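Local coordinates for uncharacterized protein YPL067C (Saccharomyces cerevisiae, PDB 5KCI) that is of unknown function but is probably related to histidine triad proteins, which typically bind nucleotides or other phosphate-bearing ligands, at residues Y96-S109 with V161-R175. Numbering follows the deposited sequence.
With SO4 (sulfate ion), chain D.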
ATOM      1  N   TYR A  96       9.301   4.053   4.466  1.00 27.66           N
ATOM      2  CA  TYR A  96      10.537   3.319   4.666  1.00 31.76           C
ATOM      3  C   TYR A  96      11.678   3.979   3.889  1.00 32.90           C
ATOM      4  O   TYR A  96      11.475   4.900   3.097  1.00 34.18           O
ATOM      5  CB  TYR A  96      10.391   1.878   4.228  1.00 26.79           C
ATOM      6  CG  TYR A  96       9.350   1.061   5.014  1.00 24.23           C
ATOM      7  CD1 TYR A  96       8.694   1.598   6.107  1.00 27.31           C
ATOM      8  CD2 TYR A  96       9.047  -0.231   4.626  1.00 31.06           C
ATOM      9  CE1 TYR A  96       7.726   0.808   6.822  1.00 31.11           C
ATOM     10  CE2 TYR A  96       8.099  -0.995   5.305  1.00 29.97           C
ATOM     11  CZ  TYR A  96       7.463  -0.475   6.396  1.00 34.62           C
ATOM     12  OH  TYR A  96       6.539  -1.265   7.049  1.00 34.24           O
ATOM     13  N   ASN A  97      12.882   3.452   4.085  1.00 31.49           N
ATOM     14  CA  ASN A  97      14.102   4.133   3.637  1.00 35.53           C
ATOM     15  C   ASN A  97      14.472   3.613   2.264  1.00 32.94           C
ATOM     16  O   ASN A  97      15.166   2.605   2.117  1.00 34.66           O
ATOM     17  CB  ASN A  97      15.232   3.913   4.625  1.00 38.08           C
ATOM     18  CG  ASN A  97      16.444   4.759   4.307  1.00 47.37           C
ATOM     19  OD1 ASN A  97      16.340   5.780   3.630  1.00 48.42           O
ATOM     20  ND2 ASN A  97      17.595   4.345   4.813  1.00 45.05           N
ATOM     21  N   PHE A  98      14.011   4.329   1.243  1.00 31.19           N
ATOM     22  CA  PHE A  98      14.202   3.984  -0.152  1.00 28.97           C
ATOM     23  C   PHE A  98      14.994   5.093  -0.845  1.00 33.73           C
ATOM     24  O   PHE A  98      15.114   6.206  -0.336  1.00 37.96           O
ATOM     25  CB  PHE A  98      12.852   3.806  -0.837  1.00 33.38           C
ATOM     26  CG  PHE A  98      12.008   2.733  -0.238  1.00 30.26           C
ATOM     27  CD1 PHE A  98      12.546   1.493   0.023  1.00 34.09           C
ATOM     28  CD2 PHE A  98      10.674   2.959   0.030  1.00 26.10           C
ATOM     29  CE1 PHE A  98      11.770   0.487   0.564  1.00 38.60           C
ATOM     30  CE2 PHE A  98       9.890   1.956   0.574  1.00 26.52           C
ATOM     31  CZ  PHE A  98      10.437   0.721   0.825  1.00 27.35           C
ATOM     32  N   GLU A  99      15.503   4.801  -2.037  1.00 34.93           N
ATOM     33  CA  GLU A  99      16.293   5.811  -2.729  1.00 35.22           C
ATOM     34  C   GLU A  99      15.385   6.949  -3.200  1.00 35.65           C
ATOM     35  O   GLU A  99      14.175   6.769  -3.362  1.00 32.52           O
ATOM     36  CB  GLU A  99      17.054   5.187  -3.893  1.00 37.15           C
ATOM     37  CG  GLU A  99      16.204   4.654  -5.058  1.00 32.97           C
ATOM     38  CD  GLU A  99      17.027   4.304  -6.274  1.00 39.49           C
ATOM     39  OE1 GLU A  99      17.843   5.154  -6.703  1.00 36.90           O
ATOM     40  OE2 GLU A  99      16.850   3.198  -6.828  1.00 30.25           O
ATOM     41  N   PRO A 100      15.943   8.138  -3.433  1.00 38.77           N
ATOM     42  CA  PRO A 100      15.120   9.234  -3.942  1.00 37.71           C
ATOM     43  C   PRO A 100      14.332   8.781  -5.158  1.00 31.35           C
ATOM     44  O   PRO A 100      14.834   8.038  -6.004  1.00 33.08           O
ATOM     45  CB  PRO A 100      16.148  10.315  -4.313  1.00 49.54           C
ATOM     46  CG  PRO A 100      17.312  10.026  -3.486  1.00 45.03           C
ATOM     47  CD  PRO A 100      17.359   8.529  -3.313  1.00 36.94           C
ATOM     48  N   GLY A 101      13.085   9.209  -5.226  1.00 28.00           N
ATOM     49  CA  GLY A 101      12.232   8.913  -6.348  1.00 32.33           C
ATOM     50  C   GLY A 101      11.258   7.791  -6.076  1.00 31.68           C
ATOM     51  O   GLY A 101      10.241   7.682  -6.773  1.00 30.73           O
ATOM     52  N   VAL A 102      11.538   6.979  -5.058  1.00 26.78           N
ATOM     53  CA  VAL A 102      10.603   5.933  -4.640  1.00 23.88           C
ATOM     54  C   VAL A 102       9.560   6.524  -3.704  1.00 26.79           C
ATOM     55  O   VAL A 102       9.884   7.061  -2.638  1.00 30.52           O
ATOM     56  CB  VAL A 102      11.344   4.770  -3.976  1.00 26.06           C
ATOM     57  CG1 VAL A 102      10.321   3.713  -3.500  1.00 27.72           C
ATOM     58  CG2 VAL A 102      12.324   4.144  -4.959  1.00 25.67           C
ATOM     59  N   VAL A 103       8.294   6.365  -4.078  1.00 27.81           N
ATOM     60  CA  VAL A 103       7.160   6.914  -3.363  1.00 24.67           C
ATOM     61  C   VAL A 103       6.496   5.746  -2.661  1.00 26.62           C
ATOM     62  O   VAL A 103       6.260   4.712  -3.288  1.00 26.99           O
ATOM     63  CB  VAL A 103       6.192   7.600  -4.333  1.00 28.23           C
ATOM     64  CG1 VAL A 103       4.960   8.056  -3.651  1.00 29.56           C
ATOM     65  CG2 VAL A 103       6.895   8.808  -4.993  1.00 37.09           C
ATOM     66  N   HIS A 104       6.215   5.908  -1.375  1.00 28.17           N
ATOM     67  CA  HIS A 104       5.689   4.814  -0.550  1.00 25.85           C
ATOM     68  C   HIS A 104       4.221   5.102  -0.268  1.00 24.71           C
ATOM     69  O   HIS A 104       3.900   6.002   0.523  1.00 29.70           O
ATOM     70  CB  HIS A 104       6.499   4.741   0.738  1.00 27.67           C
ATOM     71  CG  HIS A 104       6.176   3.577   1.597  1.00 27.96           C
ATOM     72  ND1 HIS A 104       6.992   3.191   2.634  1.00 29.79           N
ATOM     73  CD2 HIS A 104       5.138   2.707   1.583  1.00 27.75           C
ATOM     74  CE1 HIS A 104       6.462   2.145   3.244  1.00 35.79           C
ATOM     75  NE2 HIS A 104       5.332   1.834   2.631  1.00 27.39           N
ATOM     76  N   LEU A 105       3.337   4.358  -0.909  1.00 22.71           N
ATOM     77  CA  LEU A 105       1.899   4.498  -0.703  1.00 24.12           C
ATOM     78  C   LEU A 105       1.385   3.305   0.080  1.00 23.80           C
ATOM     79  O   LEU A 105       2.054   2.284   0.176  1.00 24.29           O
ATOM     80  CB  LEU A 105       1.133   4.589  -2.027  1.00 26.07           C
ATOM     81  CG  LEU A 105       1.621   5.623  -3.037  1.00 28.44           C
ATOM     82  CD1 LEU A 105       0.759   5.571  -4.294  1.00 26.55           C
ATOM     83  CD2 LEU A 105       1.587   7.020  -2.424  1.00 28.84           C
ATOM     84  N   VAL A 106       0.181   3.461   0.628  1.00 24.63           N
ATOM     85  CA  VAL A 106      -0.523   2.399   1.339  1.00 21.28           C
ATOM     86  C   VAL A 106      -1.889   2.267   0.703  1.00 22.38           C
ATOM     87  O   VAL A 106      -2.599   3.262   0.541  1.00 26.89           O
ATOM     88  CB  VAL A 106      -0.656   2.678   2.843  1.00 23.39           C
ATOM     89  CG1 VAL A 106      -1.394   1.482   3.542  1.00 29.67           C
ATOM     90  CG2 VAL A 106       0.710   2.907   3.461  1.00 28.14           C
ATOM     91  N   LEU A 107      -2.239   1.048   0.337  1.00 23.22           N
ATOM     92  CA  LEU A 107      -3.522   0.688  -0.228  1.00 25.35           C
ATOM     93  C   LEU A 107      -4.310  -0.140   0.782  1.00 25.63           C
ATOM     94  O   LEU A 107      -3.987  -1.302   1.016  1.00 26.54           O
ATOM     95  CB  LEU A 107      -3.314  -0.129  -1.501  1.00 25.22           C
ATOM     96  CG  LEU A 107      -4.534  -0.772  -2.139  1.00 27.63           C
ATOM     97  CD1 LEU A 107      -5.526   0.283  -2.610  1.00 27.27           C
ATOM     98  CD2 LEU A 107      -4.069  -1.649  -3.330  1.00 29.59           C
ATOM     99  N   TRP A 108      -5.360   0.455   1.312  1.00 23.36           N
ATOM    100  CA  TRP A 108      -6.273  -0.170   2.267  1.00 22.56           C
ATOM    101  C   TRP A 108      -7.424  -0.827   1.515  1.00 23.07           C
ATOM    102  O   TRP A 108      -7.952  -0.271   0.542  1.00 25.50           O
ATOM    103  CB  TRP A 108      -6.814   0.881   3.237  1.00 23.29           C
ATOM    104  CG  TRP A 108      -5.769   1.533   4.039  1.00 25.24           C
ATOM    105  CD1 TRP A 108      -5.088   2.683   3.730  1.00 24.36           C
ATOM    106  CD2 TRP A 108      -5.246   1.067   5.275  1.00 25.50           C
ATOM    107  NE1 TRP A 108      -4.180   2.971   4.734  1.00 26.44           N
ATOM    108  CE2 TRP A 108      -4.268   1.994   5.694  1.00 24.79           C
ATOM    109  CE3 TRP A 108      -5.528  -0.039   6.093  1.00 23.86           C
ATOM    110  CZ2 TRP A 108      -3.556   1.828   6.886  1.00 30.51           C
ATOM    111  CZ3 TRP A 108      -4.824  -0.193   7.265  1.00 28.40           C
ATOM    112  CH2 TRP A 108      -3.849   0.719   7.650  1.00 30.25           C
ATOM    113  N   SER A 109      -7.836  -2.009   1.986  1.00 26.65           N
ATOM    114  CA  SER A 109      -8.939  -2.721   1.357  1.00 30.33           C
ATOM    115  C   SER A 109      -9.914  -3.254   2.411  1.00 29.17           C
ATOM    116  O   SER A 109      -9.489  -3.887   3.371  1.00 25.59           O
ATOM    117  CB  SER A 109      -8.440  -3.898   0.513  1.00 29.13           C
ATOM    118  OG  SER A 109      -9.521  -4.580  -0.099  1.00 26.49           O
ATOM    119  N   VAL A 161      -2.289  -2.698  12.721  1.00 36.99           N
ATOM    120  CA  VAL A 161      -3.623  -2.566  12.166  1.00 39.04           C
ATOM    121  C   VAL A 161      -3.972  -3.860  11.451  1.00 41.10           C
ATOM    122  O   VAL A 161      -4.299  -3.849  10.259  1.00 37.41           O
ATOM    123  CB  VAL A 161      -3.701  -1.377  11.198  1.00 31.17           C
ATOM    124  CG1 VAL A 161      -5.141  -1.076  10.814  1.00 35.11           C
ATOM    125  CG2 VAL A 161      -3.013  -0.141  11.824  1.00 38.42           C
ATOM    126  N   ALA A 162      -3.909  -4.983  12.165  1.00 41.93           N
ATOM    127  CA  ALA A 162      -4.011  -6.272  11.488  1.00 39.65           C
ATOM    128  C   ALA A 162      -5.427  -6.633  11.069  1.00 45.47           C
ATOM    129  O   ALA A 162      -5.595  -7.596  10.315  1.00 51.83           O
ATOM    130  CB  ALA A 162      -3.437  -7.365  12.377  1.00 47.71           C
ATOM    131  N   ARG A 163      -6.438  -5.896  11.516  1.00 31.82           N
ATOM    132  CA  ARG A 163      -7.811  -6.218  11.172  1.00 36.15           C
ATOM    133  C   ARG A 163      -8.248  -5.563   9.877  1.00 28.48           C
ATOM    134  O   ARG A 163      -9.346  -5.840   9.398  1.00 31.10           O
ATOM    135  CB  ARG A 163      -8.770  -5.824  12.314  1.00 46.52           C
ATOM    136  CG  ARG A 163      -8.663  -6.698  13.577  1.00 64.93           C
ATOM    137  CD  ARG A 163      -9.545  -6.195  14.725  1.00 82.55           C
ATOM    138  NE  ARG A 163     -10.839  -6.875  14.790  1.00107.97           N
ATOM    139  CZ  ARG A 163     -11.131  -7.889  15.606  1.00123.43           C
ATOM    140  NH1 ARG A 163     -10.230  -8.372  16.456  1.00130.23           N
ATOM    141  NH2 ARG A 163     -12.341  -8.428  15.574  1.00125.17           N
ATOM    142  N   ILE A 164      -7.401  -4.730   9.253  1.00 32.15           N
ATOM    143  CA  ILE A 164      -7.751  -4.113   7.992  1.00 32.82           C
ATOM    144  C   ILE A 164      -6.623  -4.412   7.015  1.00 29.81           C
ATOM    145  O   ILE A 164      -5.463  -4.063   7.272  1.00 30.52           O
ATOM    146  CB  ILE A 164      -7.952  -2.590   8.103  1.00 30.52           C
ATOM    147  CG1 ILE A 164      -8.801  -2.239   9.324  1.00 35.17           C
ATOM    148  CG2 ILE A 164      -8.568  -2.047   6.789  1.00 31.48           C
ATOM    149  CD1 ILE A 164      -8.809  -0.815   9.687  1.00 38.09           C
ATOM    150  N   PHE A 165      -6.964  -4.997   5.884  1.00 32.06           N
ATOM    151  CA  PHE A 165      -5.935  -5.293   4.899  1.00 27.12           C
ATOM    152  C   PHE A 165      -5.295  -4.010   4.383  1.00 23.34           C
ATOM    153  O   PHE A 165      -5.988  -3.051   4.029  1.00 27.54           O
ATOM    154  CB  PHE A 165      -6.524  -6.066   3.733  1.00 30.44           C
ATOM    155  CG  PHE A 165      -5.516  -6.367   2.653  1.00 27.83           C
ATOM    156  CD1 PHE A 165      -4.794  -7.553   2.670  1.00 32.72           C
ATOM    157  CD2 PHE A 165      -5.271  -5.457   1.652  1.00 28.77           C
ATOM    158  CE1 PHE A 165      -3.843  -7.812   1.682  1.00 29.42           C
ATOM    159  CE2 PHE A 165      -4.322  -5.727   0.668  1.00 37.54           C
ATOM    160  CZ  PHE A 165      -3.624  -6.922   0.693  1.00 32.77           C
ATOM    161  N   HIS A 166      -3.971  -3.987   4.349  1.00 23.95           N
ATOM    162  CA  HIS A 166      -3.270  -2.918   3.660  1.00 29.35           C
ATOM    163  C   HIS A 166      -2.009  -3.463   3.019  1.00 24.79           C
ATOM    164  O   HIS A 166      -1.320  -4.317   3.595  1.00 25.80           O
ATOM    165  CB  HIS A 166      -2.909  -1.752   4.577  1.00 22.77           C
ATOM    166  CG  HIS A 166      -2.237  -2.153   5.853  1.00 25.96           C
ATOM    167  ND1 HIS A 166      -2.892  -2.839   6.853  1.00 28.61           N
ATOM    168  CD2 HIS A 166      -0.982  -1.928   6.312  1.00 26.67           C
ATOM    169  CE1 HIS A 166      -2.060  -3.054   7.857  1.00 26.41           C
ATOM    170  NE2 HIS A 166      -0.894  -2.504   7.554  1.00 30.31           N
ATOM    171  N   ALA A 167      -1.762  -2.976   1.803  1.00 27.69           N
ATOM    172  CA  ALA A 167      -0.589  -3.298   1.021  1.00 23.44           C
ATOM    173  C   ALA A 167       0.261  -2.048   0.883  1.00 27.27           C
ATOM    174  O   ALA A 167      -0.256  -0.936   0.760  1.00 26.22           O
ATOM    175  CB  ALA A 167      -0.958  -3.826  -0.379  1.00 21.50           C
ATOM    176  N   HIS A 168       1.560  -2.242   0.923  1.00 23.33           N
ATOM    177  CA  HIS A 168       2.517  -1.192   0.620  1.00 23.11           C
ATOM    178  C   HIS A 168       2.745  -1.188  -0.889  1.00 19.09           C
ATOM    179  O   HIS A 168       3.101  -2.215  -1.468  1.00 20.73           O
ATOM    180  CB  HIS A 168       3.799  -1.417   1.408  1.00 26.20           C
ATOM    181  CG  HIS A 168       3.589  -1.366   2.883  1.00 25.71           C
ATOM    182  ND1 HIS A 168       3.727  -0.205   3.602  1.00 23.64           N
ATOM    183  CD2 HIS A 168       3.161  -2.310   3.764  1.00 28.87           C
ATOM    184  CE1 HIS A 168       3.442  -0.435   4.875  1.00 28.16           C
ATOM    185  NE2 HIS A 168       3.099  -1.705   5.000  1.00 24.02           N
ATOM    186  N   VAL A 169       2.465  -0.057  -1.526  1.00 23.60           N
ATOM    187  CA  VAL A 169       2.560   0.085  -2.973  1.00 20.39           C
ATOM    188  C   VAL A 169       3.635   1.117  -3.219  1.00 22.18           C
ATOM    189  O   VAL A 169       3.494   2.261  -2.778  1.00 22.01           O
ATOM    190  CB  VAL A 169       1.242   0.541  -3.606  1.00 20.19           C
ATOM    191  CG1 VAL A 169       1.392   0.788  -5.074  1.00 20.74           C
ATOM    192  CG2 VAL A 169       0.114  -0.483  -3.370  1.00 26.74           C
ATOM    193  N   LEU A 170       4.701   0.708  -3.886  1.00 22.43           N
ATOM    194  CA  LEU A 170       5.861   1.536  -4.158  1.00 22.23           C
ATOM    195  C   LEU A 170       5.862   1.909  -5.624  1.00 20.15           C
ATOM    196  O   LEU A 170       5.695   1.041  -6.483  1.00 23.74           O
ATOM    197  CB  LEU A 170       7.161   0.791  -3.838  1.00 23.33           C
ATOM    198  CG  LEU A 170       7.237   0.174  -2.434  1.00 24.18           C
ATOM    199  CD1 LEU A 170       8.621  -0.414  -2.222  1.00 26.08           C
ATOM    200  CD2 LEU A 170       6.946   1.166  -1.356  1.00 21.81           C
ATOM    201  N   LEU A 171       6.122   3.199  -5.894  1.00 24.30           N
ATOM    202  CA  LEU A 171       6.179   3.716  -7.250  1.00 26.12           C
ATOM    203  C   LEU A 171       7.537   4.356  -7.425  1.00 28.03           C
ATOM    204  O   LEU A 171       7.921   5.181  -6.594  1.00 27.02           O
ATOM    205  CB  LEU A 171       5.109   4.777  -7.492  1.00 21.91           C
ATOM    206  CG  LEU A 171       3.662   4.394  -7.206  1.00 25.64           C
ATOM    207  CD1 LEU A 171       2.752   5.536  -7.578  1.00 29.62           C
ATOM    208  CD2 LEU A 171       3.308   3.126  -7.940  1.00 22.93           C
ATOM    209  N   PHE A 172       8.266   3.988  -8.482  1.00 24.39           N
ATOM    210  CA  PHE A 172       9.602   4.542  -8.684  1.00 23.11           C
ATOM    211  C   PHE A 172       9.561   5.580  -9.802  1.00 26.58           C
ATOM    212  O   PHE A 172       9.200   5.264 -10.946  1.00 22.94           O
ATOM    213  CB  PHE A 172      10.618   3.443  -8.995  1.00 28.03           C
ATOM    214  CG  PHE A 172      12.079   3.925  -9.057  1.00 22.38           C
ATOM    215  CD1 PHE A 172      12.539   4.972  -8.267  1.00 26.71           C
ATOM    216  CD2 PHE A 172      12.990   3.263  -9.867  1.00 35.27           C
ATOM    217  CE1 PHE A 172      13.864   5.373  -8.324  1.00 31.96           C
ATOM    218  CE2 PHE A 172      14.324   3.656  -9.907  1.00 35.90           C
ATOM    219  CZ  PHE A 172      14.749   4.716  -9.131  1.00 30.12           C
ATOM    220  N   PHE A 173       9.982   6.802  -9.463  1.00 24.11           N
ATOM    221  CA  PHE A 173      10.122   7.914 -10.396  1.00 24.77           C
ATOM    222  C   PHE A 173      11.611   8.259 -10.429  1.00 28.23           C
ATOM    223  O   PHE A 173      12.071   9.070  -9.626  1.00 30.43           O
ATOM    224  CB  PHE A 173       9.297   9.122  -9.952  1.00 29.77           C
ATOM    225  CG  PHE A 173       7.817   8.874  -9.853  1.00 25.29           C
ATOM    226  CD1 PHE A 173       7.256   8.442  -8.672  1.00 26.67           C
ATOM    227  CD2 PHE A 173       6.987   9.128 -10.912  1.00 27.25           C
ATOM    228  CE1 PHE A 173       5.913   8.269  -8.570  1.00 22.58           C
ATOM    229  CE2 PHE A 173       5.647   8.954 -10.818  1.00 31.01           C
ATOM    230  CZ  PHE A 173       5.097   8.497  -9.630  1.00 30.69           C
ATOM    231  N   PRO A 174      12.402   7.653 -11.314  1.00 29.42           N
ATOM    232  CA  PRO A 174      13.844   7.958 -11.334  1.00 27.14           C
ATOM    233  C   PRO A 174      14.113   9.451 -11.516  1.00 27.56           C
ATOM    234  O   PRO A 174      13.387  10.154 -12.212  1.00 31.68           O
ATOM    235  CB  PRO A 174      14.370   7.146 -12.523  1.00 27.68           C
ATOM    236  CG  PRO A 174      13.326   6.047 -12.725  1.00 31.08           C
ATOM    237  CD  PRO A 174      12.020   6.730 -12.384  1.00 29.79           C
ATOM    238  N   ARG A 175      15.148   9.924 -10.837  1.00 33.65           N
ATOM    239  CA  ARG A 175      15.467  11.354 -10.860  1.00 33.69           C
ATOM    240  C   ARG A 175      15.843  11.819 -12.269  1.00 38.23           C
ATOM    241  O   ARG A 175      15.672  13.000 -12.606  1.00 35.41           O
ATOM    242  CB  ARG A 175      16.582  11.628  -9.854  1.00 42.92           C
ATOM    243  CG  ARG A 175      16.107  11.688  -8.402  1.00 54.29           C
ATOM    244  CD  ARG A 175      15.343  12.972  -8.105  1.00 62.53           C
ATOM    245  NE  ARG A 175      15.025  13.104  -6.683  1.00 72.15           N
ATOM    246  CZ  ARG A 175      13.814  12.949  -6.146  1.00 75.52           C
ATOM    247  NH1 ARG A 175      12.751  12.665  -6.896  1.00 74.53           N
ATOM    248  NH2 ARG A 175      13.663  13.090  -4.836  1.00 76.07           N
TER
HETATM  249  S   SO4 D 203       2.269  -2.170   8.533  1.00 42.29           S
HETATM  250  O1  SO4 D 203       1.073  -2.204   9.408  1.00 43.09           O
HETATM  251  O2  SO4 D 203       2.124  -2.948   7.316  1.00 39.52           O
HETATM  252  O3  SO4 D 203       2.549  -0.772   8.140  1.00 51.00           O
HETATM  253  O4  SO4 D 203       3.416  -2.684   9.272  1.00 48.63           O
HETATM  254  O   HOH W   1      11.600  10.912  -3.122  1.00 49.45           O
HETATM  255  O   HOH W   2      -9.656  -5.629   5.399  1.00 31.94           O
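H104 and H168 meet edge against edge, their planes 59° apart, across two central strands of an antiparallel sheet, 102-109 and 165-172, and illustrate how one strand can present an anion site while its neighbour positions a ring in it. H104 NE2 lies 2.8 Å from H168 ND1 in a nearly straight hydrogen bond (171°). From the far edge of its ring H168 NE2 donates to sulfate O2 at 2.8 Å, while two residues earlier H166 NE2 donates to O1 at 2.7 Å. N154 and the backbone N of S160 complete the grip. H166 and H168, alternating with A167 and V169, recall the first two histidines of the histidine triad motif, with L170 at the place of the third; the sulfate, probably from the crystallisation liquor, is consistent with a phosphate pocket.

A second shell fixes the rings. In H166, CG sits between the backbone N and the carbonyl carbon (chi1 49°), which turns the imidazole to the anion while CB rests over the W108 six-membered ring, 3.6 Å from its centroid. ND1 donates in the ring plane to I164 O at 2.9 Å, settling which nitrogen faces the sulfate. With the imidazole cut back to an alanine, the sulfate would probably lose the NE2 donor and I164 O the N-H of ND1. H104 is held at its other edge by Y96 N, 3.1 Å from ND1, and L170 CD2 makes a CH-pi contact over its face, 4.1 Å from the centroid. F152 stacks on H168.

The ladder itself carries these side chains: L105 and L107 pair with V169 and A167 through reciprocal backbone bonds, and helix 180-193 packs on V103 and L171, on their face of the sheet, away from the histidines. At the turn before strand 102-109, F173 N reaches G101 O at 2.8 Å from above the carbonyl plane.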